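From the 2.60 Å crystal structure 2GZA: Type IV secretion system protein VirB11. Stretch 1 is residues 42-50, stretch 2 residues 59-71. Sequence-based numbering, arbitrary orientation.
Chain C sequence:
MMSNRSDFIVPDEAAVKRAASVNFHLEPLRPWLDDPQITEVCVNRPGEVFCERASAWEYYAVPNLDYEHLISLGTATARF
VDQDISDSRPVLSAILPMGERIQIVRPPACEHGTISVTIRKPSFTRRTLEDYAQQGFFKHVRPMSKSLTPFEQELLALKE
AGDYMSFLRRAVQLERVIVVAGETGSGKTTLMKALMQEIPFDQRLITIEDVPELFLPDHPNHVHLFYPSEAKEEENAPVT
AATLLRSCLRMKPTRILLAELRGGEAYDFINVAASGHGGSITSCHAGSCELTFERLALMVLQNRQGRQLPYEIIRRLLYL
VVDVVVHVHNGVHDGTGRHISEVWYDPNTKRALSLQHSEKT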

ATOM      1  N   CYS C  42      10.605  39.279  24.591  1.00 37.81           N
ATOM      2  CA  CYS C  42       9.200  39.078  24.252  1.00 37.65           C
ATOM      3  C   CYS C  42       8.315  40.268  24.543  1.00 37.54           C
ATOM      4  O   CYS C  42       8.485  40.953  25.550  1.00 37.60           O
ATOM      5  CB  CYS C  42       8.654  37.876  24.994  1.00 37.54           C
ATOM      6  SG  CYS C  42       9.274  36.384  24.297  1.00 38.07           S
ATOM      7  N   VAL C  43       7.369  40.516  23.647  1.00 37.36           N
ATOM      8  CA  VAL C  43       6.261  41.412  23.935  1.00 37.20           C
ATOM      9  C   VAL C  43       4.959  40.639  23.728  1.00 37.24           C
ATOM     10  O   VAL C  43       4.667  40.171  22.623  1.00 37.11           O
ATOM     11  CB  VAL C  43       6.296  42.719  23.090  1.00 37.30           C
ATOM     12  CG1 VAL C  43       5.071  43.604  23.400  1.00 36.93           C
ATOM     13  CG2 VAL C  43       7.577  43.502  23.347  1.00 36.77           C
ATOM     14  N   ASN C  44       4.199  40.489  24.808  1.00 37.28           N
ATOM     15  CA  ASN C  44       2.923  39.749  24.782  1.00 37.30           C
ATOM     16  C   ASN C  44       1.738  40.667  24.549  1.00 37.44           C
ATOM     17  O   ASN C  44       0.732  40.257  23.974  1.00 37.79           O
ATOM     18  CB  ASN C  44       2.695  38.990  26.091  1.00 36.89           C
ATOM     19  CG  ASN C  44       3.830  38.055  26.427  1.00 36.25           C
ATOM     20  OD1 ASN C  44       4.537  37.584  25.539  1.00 35.94           O
ATOM     21  ND2 ASN C  44       4.017  37.784  27.715  1.00 34.46           N
ATOM     22  N   ARG C  45       1.865  41.901  25.019  1.00 37.42           N
ATOM     23  CA  ARG C  45       0.793  42.881  24.953  1.00 37.45           C
ATOM     24  C   ARG C  45       1.377  44.274  25.107  1.00 37.49           C
ATOM     25  O   ARG C  45       2.491  44.418  25.606  1.00 37.56           O
ATOM     26  CB  ARG C  45      -0.275  42.600  26.026  1.00 37.24           C
ATOM     27  CG  ARG C  45       0.202  42.624  27.476  1.00 36.83           C
ATOM     28  CD  ARG C  45      -0.100  41.305  28.176  1.00 37.46           C
ATOM     29  NE  ARG C  45      -1.324  40.692  27.658  1.00 38.83           N
ATOM     30  CZ  ARG C  45      -1.558  39.387  27.574  1.00 39.05           C
ATOM     31  NH1 ARG C  45      -0.660  38.501  27.971  1.00 39.38           N
ATOM     32  NH2 ARG C  45      -2.709  38.965  27.077  1.00 39.84           N
ATOM     33  N   PRO C  46       0.614  45.304  24.702  1.00 37.71           N
ATOM     34  CA  PRO C  46       1.049  46.688  24.835  1.00 37.74           C
ATOM     35  C   PRO C  46       1.498  46.992  26.255  1.00 37.85           C
ATOM     36  O   PRO C  46       0.820  46.603  27.203  1.00 37.50           O
ATOM     37  CB  PRO C  46      -0.240  47.480  24.550  1.00 37.56           C
ATOM     38  CG  PRO C  46      -1.359  46.481  24.640  1.00 37.65           C
ATOM     39  CD  PRO C  46      -0.747  45.222  24.141  1.00 37.74           C
ATOM     40  N   GLY C  47       2.637  47.667  26.390  1.00 38.15           N
ATOM     41  CA  GLY C  47       3.073  48.186  27.677  1.00 38.42           C
ATOM     42  C   GLY C  47       4.069  47.347  28.454  1.00 38.68           C
ATOM     43  O   GLY C  47       4.569  47.791  29.483  1.00 38.79           O
ATOM     44  N   GLU C  48       4.369  46.141  27.984  1.00 38.95           N
ATOM     45  CA  GLU C  48       5.300  45.293  28.719  1.00 39.21           C
ATOM     46  C   GLU C  48       6.251  44.495  27.846  1.00 39.17           C
ATOM     47  O   GLU C  48       6.001  44.285  26.660  1.00 39.25           O
ATOM     48  CB  GLU C  48       4.569  44.381  29.723  1.00 39.27           C
ATOM     49  CG  GLU C  48       3.193  43.885  29.306  1.00 39.49           C
ATOM     50  CD  GLU C  48       2.851  42.547  29.937  1.00 40.56           C
ATOM     51  OE1 GLU C  48       2.156  42.527  30.973  1.00 40.60           O
ATOM     52  OE2 GLU C  48       3.286  41.510  29.401  1.00 40.70           O
ATOM     53  N   VAL C  49       7.368  44.096  28.445  1.00 39.12           N
ATOM     54  CA  VAL C  49       8.285  43.154  27.825  1.00 38.93           C
ATOM     55  C   VAL C  49       8.652  42.065  28.825  1.00 38.72           C
ATOM     56  O   VAL C  49       8.701  42.305  30.032  1.00 38.72           O
ATOM     57  CB  VAL C  49       9.565  43.830  27.229  1.00 38.93           C
ATOM     58  CG1 VAL C  49       9.275  45.227  26.732  1.00 38.34           C
ATOM     59  CG2 VAL C  49      10.708  43.849  28.221  1.00 39.15           C
ATOM     60  N   PHE C  50       8.873  40.863  28.314  1.00 38.43           N
ATOM     61  CA  PHE C  50       9.429  39.782  29.104  1.00 38.40           C
ATOM     62  C   PHE C  50      10.731  39.333  28.464  1.00 38.79           C
ATOM     63  O   PHE C  50      10.776  39.075  27.260  1.00 38.81           O
ATOM     64  CB  PHE C  50       8.443  38.616  29.217  1.00 37.88           C
ATOM     65  CG  PHE C  50       7.438  38.775  30.311  1.00 36.73           C
ATOM     66  CD1 PHE C  50       6.232  39.429  30.083  1.00 35.44           C
ATOM     67  CD2 PHE C  50       7.690  38.276  31.577  1.00 35.82           C
ATOM     68  CE1 PHE C  50       5.301  39.574  31.097  1.00 34.29           C
ATOM     69  CE2 PHE C  50       6.759  38.422  32.597  1.00 34.66           C
ATOM     70  CZ  PHE C  50       5.561  39.070  32.352  1.00 34.20           C
ATOM     71  N   TYR C  59      10.131  40.574  34.087  1.00 42.12           N
ATOM     72  CA  TYR C  59       9.115  41.518  33.637  1.00 42.44           C
ATOM     73  C   TYR C  59       9.649  42.954  33.651  1.00 42.75           C
ATOM     74  O   TYR C  59      10.323  43.355  34.591  1.00 42.82           O
ATOM     75  CB  TYR C  59       7.859  41.374  34.514  1.00 42.18           C
ATOM     76  CG  TYR C  59       6.827  42.463  34.342  1.00 41.89           C
ATOM     77  CD1 TYR C  59       5.874  42.390  33.332  1.00 41.24           C
ATOM     78  CD2 TYR C  59       6.802  43.567  35.195  1.00 41.16           C
ATOM     79  CE1 TYR C  59       4.921  43.384  33.169  1.00 41.28           C
ATOM     80  CE2 TYR C  59       5.858  44.569  35.036  1.00 41.12           C
ATOM     81  CZ  TYR C  59       4.921  44.470  34.019  1.00 41.32           C
ATOM     82  OH  TYR C  59       3.977  45.452  33.849  1.00 41.38           O
ATOM     83  N   TYR C  60       9.351  43.711  32.603  1.00 43.36           N
ATOM     84  CA  TYR C  60       9.663  45.140  32.548  1.00 44.06           C
ATOM     85  C   TYR C  60       8.516  45.934  31.952  1.00 44.70           C
ATOM     86  O   TYR C  60       7.949  45.563  30.922  1.00 44.84           O
ATOM     87  CB  TYR C  60      10.943  45.402  31.759  1.00 43.80           C
ATOM     88  CG  TYR C  60      12.173  44.824  32.402  1.00 43.92           C
ATOM     89  CD1 TYR C  60      12.716  43.626  31.948  1.00 43.63           C
ATOM     90  CD2 TYR C  60      12.788  45.459  33.481  1.00 43.68           C
ATOM     91  CE1 TYR C  60      13.845  43.083  32.537  1.00 43.90           C
ATOM     92  CE2 TYR C  60      13.922  44.917  34.078  1.00 44.11           C
ATOM     93  CZ  TYR C  60      14.442  43.729  33.595  1.00 43.65           C
ATOM     94  OH  TYR C  60      15.556  43.181  34.171  1.00 43.50           O
ATOM     95  N   ALA C  61       8.177  47.032  32.614  1.00 45.47           N
ATOM     96  CA  ALA C  61       7.108  47.903  32.159  1.00 46.12           C
ATOM     97  C   ALA C  61       7.632  48.955  31.193  1.00 46.62           C
ATOM     98  O   ALA C  61       8.530  49.742  31.527  1.00 46.94           O
ATOM     99  CB  ALA C  61       6.401  48.541  33.344  1.00 46.00           C
ATOM    100  N   VAL C  62       7.062  48.958  29.992  1.00 47.15           N
ATOM    101  CA  VAL C  62       7.450  49.903  28.955  1.00 47.76           C
ATOM    102  C   VAL C  62       6.187  50.577  28.434  1.00 48.34           C
ATOM    103  O   VAL C  62       5.601  50.121  27.454  1.00 48.44           O
ATOM    104  CB  VAL C  62       8.194  49.217  27.799  1.00 47.62           C
ATOM    105  CG1 VAL C  62       8.875  50.258  26.920  1.00 47.57           C
ATOM    106  CG2 VAL C  62       9.207  48.231  28.338  1.00 47.30           C
ATOM    107  N   PRO C  63       5.739  51.648  29.113  1.00 48.91           N
ATOM    108  CA  PRO C  63       4.496  52.298  28.676  1.00 49.32           C
ATOM    109  C   PRO C  63       4.523  52.907  27.272  1.00 49.68           C
ATOM    110  O   PRO C  63       3.502  52.867  26.588  1.00 49.63           O
ATOM    111  CB  PRO C  63       4.233  53.350  29.764  1.00 49.30           C
ATOM    112  CG  PRO C  63       5.050  52.891  30.948  1.00 49.18           C
ATOM    113  CD  PRO C  63       6.278  52.274  30.332  1.00 48.96           C
ATOM    114  N   ASN C  64       5.669  53.437  26.837  1.00 49.99           N
ATOM    115  CA  ASN C  64       5.764  54.039  25.510  1.00 50.25           C
ATOM    116  C   ASN C  64       5.869  52.987  24.384  1.00 50.31           C
ATOM    117  O   ASN C  64       6.551  53.195  23.368  1.00 50.39           O
ATOM    118  CB  ASN C  64       6.886  55.098  25.493  1.00 50.47           C
ATOM    119  CG  ASN C  64       6.665  56.198  26.558  1.00 50.71           C
ATOM    120  OD1 ASN C  64       5.646  56.905  26.552  1.00 50.99           O
ATOM    121  ND2 ASN C  64       7.630  56.343  27.467  1.00 50.51           N
ATOM    122  N   LEU C  65       5.158  51.871  24.585  1.00 50.21           N
ATOM    123  CA  LEU C  65       5.140  50.747  23.661  1.00 50.21           C
ATOM    124  C   LEU C  65       3.680  50.318  23.462  1.00 50.30           C
ATOM    125  O   LEU C  65       3.245  49.271  23.941  1.00 50.23           O
ATOM    126  CB  LEU C  65       5.988  49.600  24.230  1.00 50.12           C
ATOM    127  CG  LEU C  65       6.282  48.357  23.395  1.00 49.88           C
ATOM    128  CD1 LEU C  65       7.263  48.673  22.279  1.00 49.63           C
ATOM    129  CD2 LEU C  65       6.837  47.275  24.297  1.00 49.43           C
ATOM    130  N   ASP C  66       2.912  51.147  22.770  1.00 50.35           N
ATOM    131  CA  ASP C  66       1.495  50.843  22.619  1.00 50.40           C
ATOM    132  C   ASP C  66       1.205  49.881  21.474  1.00 50.26           C
ATOM    133  O   ASP C  66       2.123  49.401  20.808  1.00 50.28           O
ATOM    134  CB  ASP C  66       0.629  52.105  22.576  1.00 50.45           C
ATOM    135  CG  ASP C  66       1.074  53.085  21.521  1.00 50.93           C
ATOM    136  OD1 ASP C  66       1.982  52.756  20.728  1.00 51.44           O
ATOM    137  OD2 ASP C  66       0.507  54.194  21.492  1.00 51.94           O
ATOM    138  N   TYR C  67      -0.080  49.577  21.292  1.00 50.04           N
ATOM    139  CA  TYR C  67      -0.555  48.673  20.252  1.00 49.99           C
ATOM    140  C   TYR C  67      -0.077  49.105  18.863  1.00 50.21           C
ATOM    141  O   TYR C  67       0.462  48.289  18.114  1.00 50.14           O
ATOM    142  CB  TYR C  67      -2.090  48.580  20.320  1.00 49.76           C
ATOM    143  CG  TYR C  67      -2.749  47.642  19.328  1.00 49.05           C
ATOM    144  CD1 TYR C  67      -2.782  46.264  19.545  1.00 48.60           C
ATOM    145  CD2 TYR C  67      -3.369  48.139  18.187  1.00 48.70           C
ATOM    146  CE1 TYR C  67      -3.401  45.403  18.633  1.00 48.27           C
ATOM    147  CE2 TYR C  67      -3.989  47.295  17.277  1.00 48.40           C
ATOM    148  CZ  TYR C  67      -4.002  45.932  17.498  1.00 48.22           C
ATOM    149  OH  TYR C  67      -4.622  45.114  16.585  1.00 46.80           O
ATOM    150  N   GLU C  68      -0.243  50.390  18.551  1.00 50.62           N
ATOM    151  CA  GLU C  68       0.077  50.943  17.229  1.00 50.79           C
ATOM    152  C   GLU C  68       1.560  50.824  16.865  1.00 50.68           C
ATOM    153  O   GLU C  68       1.902  50.578  15.710  1.00 50.83           O
ATOM    154  CB  GLU C  68      -0.397  52.397  17.115  1.00 50.84           C
ATOM    155  CG  GLU C  68      -1.881  52.623  17.460  1.00 51.52           C
ATOM    156  CD  GLU C  68      -2.835  51.697  16.700  1.00 52.37           C
ATOM    157  OE1 GLU C  68      -2.655  51.526  15.476  1.00 52.64           O
ATOM    158  OE2 GLU C  68      -3.764  51.143  17.328  1.00 52.15           O
ATOM    159  N   HIS C  69       2.423  50.999  17.862  1.00 50.36           N
ATOM    160  CA  HIS C  69       3.860  50.751  17.748  1.00 50.15           C
ATOM    161  C   HIS C  69       4.147  49.358  17.194  1.00 49.73           C
ATOM    162  O   HIS C  69       4.954  49.186  16.276  1.00 49.71           O
ATOM    163  CB  HIS C  69       4.497  50.835  19.138  1.00 50.33           C
ATOM    164  CG  HIS C  69       5.291  52.080  19.386  1.00 50.83           C
ATOM    165  ND1 HIS C  69       4.710  53.316  19.558  1.00 51.36           N
ATOM    166  CD2 HIS C  69       6.627  52.268  19.534  1.00 51.50           C
ATOM    167  CE1 HIS C  69       5.654  54.216  19.778  1.00 51.30           C
ATOM    168  NE2 HIS C  69       6.826  53.606  19.768  1.00 51.56           N
ATOM    169  N   LEU C  70       3.480  48.368  17.787  1.00 49.17           N
ATOM    170  CA  LEU C  70       3.687  46.958  17.463  1.00 48.56           C
ATOM    171  C   LEU C  70       3.116  46.598  16.094  1.00 48.19           C
ATOM    172  O   LEU C  70       3.684  45.764  15.386  1.00 48.11           O
ATOM    173  CB  LEU C  70       3.072  46.061  18.538  1.00 48.40           C
ATOM    174  CG  LEU C  70       3.384  46.367  20.005  1.00 48.24           C
ATOM    175  CD1 LEU C  70       2.380  45.674  20.918  1.00 47.59           C
ATOM    176  CD2 LEU C  70       4.822  46.002  20.381  1.00 47.76           C
ATOM    177  N   ILE C  71       2.000  47.238  15.736  1.00 47.56           N
ATOM    178  CA  ILE C  71       1.400  47.103  14.412  1.00 47.23           C
ATOM    179  C   ILE C  71       2.435  47.516  13.370  1.00 47.07           C
ATOM    180  O   ILE C  71       2.744  46.763  12.442  1.00 47.09           O
ATOM    181  CB  ILE C  71       0.092  47.965  14.273  1.00 47.28           C
ATOM    182  CG1 ILE C  71      -1.049  47.408  15.141  1.00 47.04           C
ATOM    183  CG2 ILE C  71      -0.357  48.095  12.810  1.00 46.91           C
ATOM    184  CD1 ILE C  71      -1.681  46.108  14.641  1.00 46.75           C
TER

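The apolar centre gathers around Leu65, whose CA-to-CB bond points toward the first stretch. With chi1 t and chi2 p, its CD2 lies 4.0 Å from Val43 CG2 and 4.0 Å from Val49 CG1, so one methyl serves two valines. Val49 CG1 also packs tightly on Val62 CG2 at 3.4 Å, and Val43 CG1 meets Leu70 CD2 at 3.9 Å, tying the first turn of the helix to the same cluster. Branched aliphatics suit this largely buried place: they fill it and ask for no polar partner.

Around it the backbone does the fastening. Val49 and Tyr60 form an antiparallel hydrogen-bonded pair, Val49 N to Tyr60 O at 2.9 Å and Tyr60 N to Val49 O at 3.0 Å. Gly47 then holds the chain of the second stretch at two points: its O accepts from Val62 N at 2.8 Å, and its N donates to Leu65 O at 3.0 Å. It sits in a type II turn with phi 97°, where a CB would jam against the preceding carbonyl; glycine is the rule here.

On the opposite sheet face from Val49, Tyr59 CE1 lies 3.6 Å from Glu48 CB, and the Tyr59 ring sits obliquely to Phe50 (Phe50 CZ to Tyr59 CD1, 3.5 Å). Just outside the contact, within the second stretch, Asp66 caps the helix, its OD1 accepting a weak bond from His69 N at 3.4 Å.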